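PDB 4HA6: pyridoxine 4-oxidase from Mesorhizobium loti, which uses FAD to oxidise pyridoxine, a form of vitamin B6, at its 4-hydroxymethyl group, with molecular oxygen as the electron acceptor. Local coordinates for residues A[30-35]-A[79-84]; A[298-303]-A[419-424]. All coordinates share one frame; numbering follows the deposited sequence.

In the fold
Contact 1 is buried in the FAD-binding part of the chain, where the end of parallel strand 28-31 meets a loop that follows strand 74-75. Contact 2 lies about 40 Å away between centres, partly buried at the outer end of the antiparallel sheet built on strand 293-302. The two share no element and do not touch, their nearest atoms being about 24 Å apart. Their chemistry follows their place: residues 30-35 and 79-84 meet both directly and around a shared cofactor, with a carboxylate on ribose hydroxyls and glycines where the chains or the ligand come close, whereas 298-303 and 419-424 pair backbone to backbone, with L299, L422 and L423 packing together and a polar group formed by N298, Y300 and E421.

Contact 1: residues A[30-35]-A[79-84]; sequences LIEAGE and RLIGGS. With FAD (flavin-adenine dinucleotide), chain B.
With CG anti to the backbone N (chi1 166°) and the chain bent at chi2 (57°), E32 turns its carboxylate onto the ribose of the FAD adenosine. OE1 accepts from O3B of FAD at 2.9 Å and OE2 from O2B of FAD at 2.6 Å; a carboxylate suits a diol because each of its oxygens can accept from one hydroxyl, and the length of glutamate carries it to the ribose. OE2 also receives G34 N at 2.7 Å, from above the carboxylate plane, while G9 N binds OE1. An alanine here, lacking the acceptors of both ribose hydroxyls and of G34 N, would probably hold the ribose less firmly. The aliphatic stem of E32 is useful too: its CB lies 3.7 Å from I81 CD1. G34 suits its place because a side chain would run into R79 O and L80 N; its CA approaches R79 O at 3.4 Å. Beyond it, I81 N donates to E35 O (3.1 Å, 161°), and a water bridges E35 N to R79 O. S84 N and OG grip the phosphate oxygens O1A and O2A of FAD. The contact thus joins the end of strand 28-31, flanked by strands 4-7 and 210-213 in the Rossmann-type sheet, to the loop leading towards helix 97-107.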
loop_
_atom_site.group_PDB
_atom_site.type_symbol
_atom_site.label_atom_id
_atom_site.label_comp_id
_atom_site.label_asym_id
_atom_site.label_seq_id
_atom_site.Cartn_x
_atom_site.Cartn_y
_atom_site.Cartn_z
ATOM N N LEU A 30 20.224 8.735 -4.611
ATOM C CA LEU A 30 18.934 8.546 -3.947
ATOM C C LEU A 30 18.680 9.704 -2.985
ATOM O O LEU A 30 19.513 9.980 -2.115
ATOM C CB LEU A 30 18.916 7.206 -3.192
ATOM C CG LEU A 30 17.651 6.878 -2.397
ATOM C CD1 LEU A 30 16.435 6.925 -3.303
ATOM C CD2 LEU A 30 17.759 5.528 -1.697
ATOM N N ILE A 31 17.548 10.393 -3.146
ATOM C CA ILE A 31 17.228 11.546 -2.282
ATOM C C ILE A 31 16.016 11.251 -1.400
ATOM O O ILE A 31 14.900 11.091 -1.909
ATOM C CB ILE A 31 16.968 12.836 -3.099
ATOM C CG1 ILE A 31 18.121 13.098 -4.072
ATOM C CG2 ILE A 31 16.741 14.042 -2.177
ATOM C CD1 ILE A 31 17.928 14.342 -4.926
ATOM N N GLU A 32 16.245 11.174 -0.087
ATOM C CA GLU A 32 15.194 10.821 0.871
ATOM C C GLU A 32 14.903 11.958 1.843
ATOM O O GLU A 32 15.817 12.522 2.444
ATOM C CB GLU A 32 15.575 9.549 1.660
ATOM C CG GLU A 32 14.715 9.286 2.898
ATOM C CD GLU A 32 13.229 9.175 2.585
ATOM O OE1 GLU A 32 12.888 8.701 1.468
ATOM O OE2 GLU A 32 12.400 9.559 3.454
ATOM N N ALA A 33 13.625 12.279 2.009
ATOM C CA ALA A 33 13.216 13.349 2.913
ATOM C C ALA A 33 13.521 13.014 4.384
ATOM O O ALA A 33 13.839 13.897 5.186
ATOM C CB ALA A 33 11.727 13.648 2.725
ATOM N N GLY A 34 13.419 11.741 4.745
ATOM C CA GLY A 34 13.589 11.358 6.137
ATOM C C GLY A 34 15.029 11.038 6.518
ATOM O O GLY A 34 15.955 11.223 5.717
ATOM N N GLU A 35 15.212 10.559 7.746
ATOM C CA GLU A 35 16.528 10.177 8.248
ATOM C C GLU A 35 16.695 8.668 8.157
ATOM O O GLU A 35 15.759 7.955 7.782
ATOM C CB GLU A 35 16.685 10.612 9.706
ATOM C CG GLU A 35 16.312 12.080 9.993
ATOM C CD GLU A 35 17.297 13.086 9.415
ATOM O OE1 GLU A 35 17.092 14.306 9.615
ATOM O OE2 GLU A 35 18.276 12.669 8.764
ATOM N N ARG A 79 8.345 8.419 6.605
ATOM C CA ARG A 79 9.283 9.506 6.276
ATOM C C ARG A 79 10.684 9.190 6.822
ATOM O O ARG A 79 11.110 9.747 7.842
ATOM C CB ARG A 79 8.809 10.858 6.837
ATOM C CG ARG A 79 9.666 12.055 6.381
ATOM C CD ARG A 79 9.770 13.149 7.454
ATOM N NE ARG A 79 8.683 14.111 7.331
ATOM C CZ ARG A 79 7.729 14.295 8.241
ATOM N NH1 ARG A 79 7.735 13.597 9.373
ATOM N NH2 ARG A 79 6.772 15.188 8.024
ATOM N N LEU A 80 11.387 8.297 6.130
ATOM C CA LEU A 80 12.707 7.801 6.536
ATOM C C LEU A 80 13.123 6.763 5.503
ATOM O O LEU A 80 12.289 6.323 4.688
ATOM C CB LEU A 80 12.685 7.170 7.943
ATOM C CG LEU A 80 12.039 5.798 8.180
ATOM C CD1 LEU A 80 12.336 5.298 9.591
ATOM C CD2 LEU A 80 10.527 5.825 7.922
ATOM N N ILE A 81 14.400 6.382 5.522
ATOM C CA ILE A 81 14.897 5.382 4.586
ATOM C C ILE A 81 14.078 4.106 4.770
ATOM O O ILE A 81 13.993 3.564 5.874
ATOM C CB ILE A 81 16.415 5.130 4.769
ATOM C CG1 ILE A 81 17.225 6.276 4.146
ATOM C CG2 ILE A 81 16.825 3.810 4.141
ATOM C CD1 ILE A 81 17.173 6.319 2.613
ATOM N N GLY A 82 13.430 3.658 3.696
ATOM C CA GLY A 82 12.550 2.506 3.780
ATOM C C GLY A 82 11.087 2.890 3.651
ATOM O O GLY A 82 10.238 2.040 3.339
ATOM N N GLY A 83 10.789 4.168 3.897
ATOM C CA GLY A 83 9.454 4.704 3.670
ATOM C C GLY A 83 8.343 4.051 4.478
ATOM O O GLY A 83 8.482 3.875 5.695
ATOM N N SER A 84 7.243 3.705 3.800
ATOM C CA SER A 84 6.053 3.151 4.460
ATOM C C SER A 84 6.301 1.708 4.847
ATOM O O SER A 84 5.553 1.127 5.645
ATOM C CB SER A 84 4.811 3.226 3.558
ATOM O OG SER A 84 4.415 4.564 3.296
HETATM P PA FAD B . 6.658 4.900 0.202
HETATM O O1A FAD B . 7.197 3.538 0.614
HETATM O O2A FAD B . 5.682 5.593 1.110
HETATM O O5B FAD B . 7.940 5.856 -0.045
HETATM C C5B FAD B . 7.874 7.269 -0.217
HETATM C C4B FAD B . 9.226 7.790 0.251
HETATM O O4B FAD B . 9.577 9.017 -0.398
HETATM C C3B FAD B . 9.207 8.076 1.746
HETATM O O3B FAD B . 10.416 7.515 2.285
HETATM C C2B FAD B . 9.203 9.599 1.851
HETATM O O2B FAD B . 9.872 10.050 3.043
HETATM C C1B FAD B . 9.929 10.018 0.576
HETATM N N9A FAD B . 9.525 11.343 0.018
HETATM C C8A FAD B . 8.268 11.819 -0.110
HETATM N N7A FAD B . 8.284 13.054 -0.683
HETATM C C5A FAD B . 9.571 13.386 -0.939
HETATM C C6A FAD B . 10.283 14.545 -1.538
HETATM N N6A FAD B . 9.596 15.636 -2.003
HETATM N N1A FAD B . 11.644 14.479 -1.613
HETATM C C2A FAD B . 12.332 13.406 -1.171
HETATM N N3A FAD B . 11.736 12.324 -0.621
HETATM C C4A FAD B . 10.382 12.251 -0.478
HETATM N N1 FAD B . 1.285 -2.915 2.331
HETATM C C2 FAD B . 1.277 -4.261 2.285
HETATM O O2 FAD B . 1.355 -4.818 1.167
HETATM N N3 FAD B . 1.160 -5.023 3.388
HETATM C C4 FAD B . 1.063 -4.494 4.619
HETATM O O4 FAD B . 0.941 -5.220 5.641
HETATM C C4X FAD B . 1.066 -3.019 4.752
HETATM N N5 FAD B . 0.956 -2.403 5.948
HETATM C C5X FAD B . 0.981 -1.050 6.041
HETATM C C6 FAD B . 0.877 -0.426 7.282
HETATM C C7 FAD B . 0.910 0.962 7.379
HETATM C C7M FAD B . 0.800 1.622 8.731
HETATM C C8 FAD B . 1.059 1.788 6.149
HETATM C C8M FAD B . 1.088 3.289 6.257
HETATM C C9 FAD B . 1.167 1.174 4.901
HETATM C C9A FAD B . 1.124 -0.218 4.814
HETATM N N10 FAD B . 1.227 -0.848 3.561
HETATM C C10 FAD B . 1.198 -2.249 3.501
HETATM C "C1'" FAD B . 1.356 -0.046 2.338
HETATM C "C2'" FAD B . 2.764 -0.059 1.766
HETATM O "O2'" FAD B . 3.725 0.152 2.813
HETATM C "C3'" FAD B . 2.835 1.071 0.736
HETATM O "O3'" FAD B . 1.742 0.915 -0.184
HETATM C "C4'" FAD B . 4.156 1.059 -0.014
HETATM O "O4'" FAD B . 5.218 1.154 0.952
HETATM C "C5'" FAD B . 4.233 2.205 -1.028
HETATM O "O5'" FAD B . 5.604 2.406 -1.367
HETATM P P FAD B . 6.016 3.640 -2.301
HETATM O O1P FAD B . 7.426 3.446 -2.841
HETATM O O2P FAD B . 4.888 3.940 -3.267
HETATM O O3P FAD B . 6.001 4.860 -1.260
HETATM O O HOH W 1 13.011 10.066 9.537
#

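Contact 2: residues A[298-303]-A[419-424]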
loop_
_atom_site.group_PDB
_atom_site.type_symbol
_atom_site.label_atom_id
_atom_site.label_comp_id
_atom_site.label_asym_id
_atom_site.label_seq_id
_atom_site.Cartn_x
_atom_site.Cartn_y
_atom_site.Cartn_z
ATOM N N ASN A 298 -16.219 -5.655 13.444
ATOM C CA ASN A 298 -17.145 -6.646 13.994
ATOM C C ASN A 298 -16.504 -7.114 15.320
ATOM O O ASN A 298 -15.752 -8.096 15.350
ATOM C CB ASN A 298 -17.304 -7.793 12.983
ATOM C CG ASN A 298 -18.442 -8.740 13.316
ATOM O OD1 ASN A 298 -18.528 -9.836 12.746
ATOM N ND2 ASN A 298 -19.332 -8.325 14.218
ATOM N N LEU A 299 -16.776 -6.368 16.395
ATOM C CA LEU A 299 -16.090 -6.497 17.685
ATOM C C LEU A 299 -16.766 -7.543 18.576
ATOM O O LEU A 299 -17.980 -7.467 18.801
ATOM C CB LEU A 299 -16.139 -5.144 18.407
ATOM C CG LEU A 299 -15.045 -4.669 19.369
ATOM C CD1 LEU A 299 -15.648 -4.144 20.690
ATOM C CD2 LEU A 299 -13.955 -5.711 19.602
ATOM N N TYR A 300 -15.984 -8.493 19.091
ATOM C CA TYR A 300 -16.508 -9.568 19.957
ATOM C C TYR A 300 -15.893 -9.569 21.355
ATOM O O TYR A 300 -14.665 -9.568 21.510
ATOM C CB TYR A 300 -16.252 -10.944 19.322
ATOM C CG TYR A 300 -17.003 -11.154 18.037
ATOM C CD1 TYR A 300 -18.270 -11.724 18.045
ATOM C CD2 TYR A 300 -16.460 -10.753 16.809
ATOM C CE1 TYR A 300 -18.988 -11.910 16.863
ATOM C CE2 TYR A 300 -17.170 -10.935 15.616
ATOM C CZ TYR A 300 -18.433 -11.515 15.657
ATOM O OH TYR A 300 -19.152 -11.705 14.497
ATOM N N ALA A 301 -16.740 -9.600 22.378
ATOM C CA ALA A 301 -16.251 -9.823 23.733
ATOM C C ALA A 301 -15.690 -11.240 23.791
ATOM O O ALA A 301 -16.312 -12.177 23.269
ATOM C CB ALA A 301 -17.388 -9.656 24.746
ATOM N N ALA A 302 -14.524 -11.412 24.411
ATOM C CA ALA A 302 -13.926 -12.748 24.491
ATOM C C ALA A 302 -14.346 -13.498 25.753
ATOM O O ALA A 302 -14.486 -12.898 26.823
ATOM C CB ALA A 302 -12.412 -12.680 24.384
ATOM N N ARG A 303 -14.524 -14.811 25.607
ATOM C CA ARG A 303 -14.955 -15.704 26.682
ATOM C C ARG A 303 -13.796 -15.986 27.638
ATOM O O ARG A 303 -13.993 -16.486 28.747
ATOM C CB ARG A 303 -15.459 -17.028 26.080
ATOM C CG ARG A 303 -16.345 -17.845 27.008
ATOM C CD ARG A 303 -16.789 -19.146 26.355
ATOM N NE ARG A 303 -15.631 -19.907 25.960
ATOM C CZ ARG A 303 -15.037 -20.807 26.733
ATOM N NH1 ARG A 303 -15.520 -21.098 27.945
ATOM N NH2 ARG A 303 -13.967 -21.428 26.279
ATOM N N GLU A 419 -17.595 -14.670 23.555
ATOM C CA GLU A 419 -18.585 -14.562 24.628
ATOM C C GLU A 419 -19.884 -14.041 24.000
ATOM O O GLU A 419 -20.954 -14.639 24.159
ATOM C CB GLU A 419 -18.072 -13.661 25.765
ATOM C CG GLU A 419 -19.146 -13.069 26.675
ATOM C CD GLU A 419 -19.678 -14.050 27.704
ATOM O OE1 GLU A 419 -19.209 -15.211 27.741
ATOM O OE2 GLU A 419 -20.570 -13.647 28.484
ATOM N N ARG A 420 -19.765 -12.948 23.249
ATOM C CA ARG A 420 -20.872 -12.391 22.472
ATOM C C ARG A 420 -20.359 -11.260 21.583
ATOM O O ARG A 420 -19.261 -10.729 21.808
ATOM C CB ARG A 420 -21.961 -11.834 23.388
ATOM C CG ARG A 420 -21.496 -10.633 24.199
ATOM C CD ARG A 420 -22.674 -9.867 24.791
ATOM N NE ARG A 420 -22.262 -8.572 25.332
ATOM C CZ ARG A 420 -21.648 -8.415 26.502
ATOM N NH1 ARG A 420 -21.370 -9.475 27.253
ATOM N NH2 ARG A 420 -21.306 -7.202 26.924
ATOM N N GLU A 421 -21.158 -10.884 20.584
ATOM C CA GLU A 421 -20.828 -9.752 19.723
ATOM C C GLU A 421 -21.095 -8.456 20.470
ATOM O O GLU A 421 -22.154 -8.298 21.088
ATOM C CB GLU A 421 -21.677 -9.782 18.448
ATOM C CG GLU A 421 -21.285 -8.757 17.388
ATOM C CD GLU A 421 -22.236 -8.756 16.192
ATOM O OE1 GLU A 421 -21.960 -9.456 15.196
ATOM O OE2 GLU A 421 -23.260 -8.047 16.243
ATOM N N LEU A 422 -20.136 -7.536 20.429
ATOM C CA LEU A 422 -20.354 -6.191 20.954
ATOM C C LEU A 422 -20.823 -5.243 19.827
ATOM O O LEU A 422 -21.732 -4.442 20.021
ATOM C CB LEU A 422 -19.082 -5.669 21.639
ATOM C CG LEU A 422 -18.556 -6.532 22.802
ATOM C CD1 LEU A 422 -17.182 -6.071 23.315
ATOM C CD2 LEU A 422 -19.558 -6.555 23.949
ATOM N N LEU A 423 -20.208 -5.352 18.653
ATOM C CA LEU A 423 -20.561 -4.504 17.503
ATOM C C LEU A 423 -20.652 -5.350 16.212
ATOM O O LEU A 423 -19.817 -6.239 15.989
ATOM C CB LEU A 423 -19.525 -3.386 17.324
ATOM C CG LEU A 423 -19.188 -2.435 18.475
ATOM C CD1 LEU A 423 -17.991 -1.554 18.117
ATOM C CD2 LEU A 423 -20.369 -1.556 18.844
ATOM N N PRO A 424 -21.629 -5.054 15.330
ATOM C CA PRO A 424 -22.583 -3.946 15.419
ATOM C C PRO A 424 -23.815 -4.280 16.231
ATOM O O PRO A 424 -24.611 -3.387 16.503
ATOM C CB PRO A 424 -22.996 -3.725 13.955
ATOM C CG PRO A 424 -22.916 -5.071 13.342
ATOM C CD PRO A 424 -21.735 -5.760 14.034
#
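Strand 298-302 and segment 419-424 run antiparallel, their end-to-end directions 165° apart, with Y300 and E421 a non-hydrogen-bonded pair, A301 and R420 a hydrogen-bonded one, and a classic beta bulge where E419 and R420 both face A301, whose N donates to R420 O nearly along the C=O axis and whose O accepts from E419 N at 2.8 Å.

N298 has CG anti to its backbone N (chi1 -169°), which brings its amide across the E421 side chain at about a right angle. ND2 spends both hydrogens in its own plane, one on L423 O along a lone pair at 2.8 Å, the other on E421 OE1 at 3.0 Å, met from well above the carboxylate plane. OD1 takes the Y300 hydroxyl at 2.6 Å and also bonds S405 OG. An amide suits this spot because it donates and accepts at once. The Y300 ring crosses E421 obliquely, CD1 3.6 Å from E421 CA, and meets H410 edge-to-face. The leucines supply the apolar part: L299 CD1 touches L422 CD1 at 3.6 Å, L299 CB packs beside L423 CB, and small A301 admits L422 CG against its methyl. Their backbones join too, L299 O accepting from both L422 N (2.7 Å) and L423 N (3.1 Å).

E421 is shared as well, OE1 with R406 in a salt bridge and OE2 with G425 N. Such pairing with a cation would probably keep this carboxylate ionised. N298 OD1 to S405 and E421 OE1 to R406 tie the strand pair to helix 392-409, with the Y300 hydroxyl bonded to the same amide oxygen.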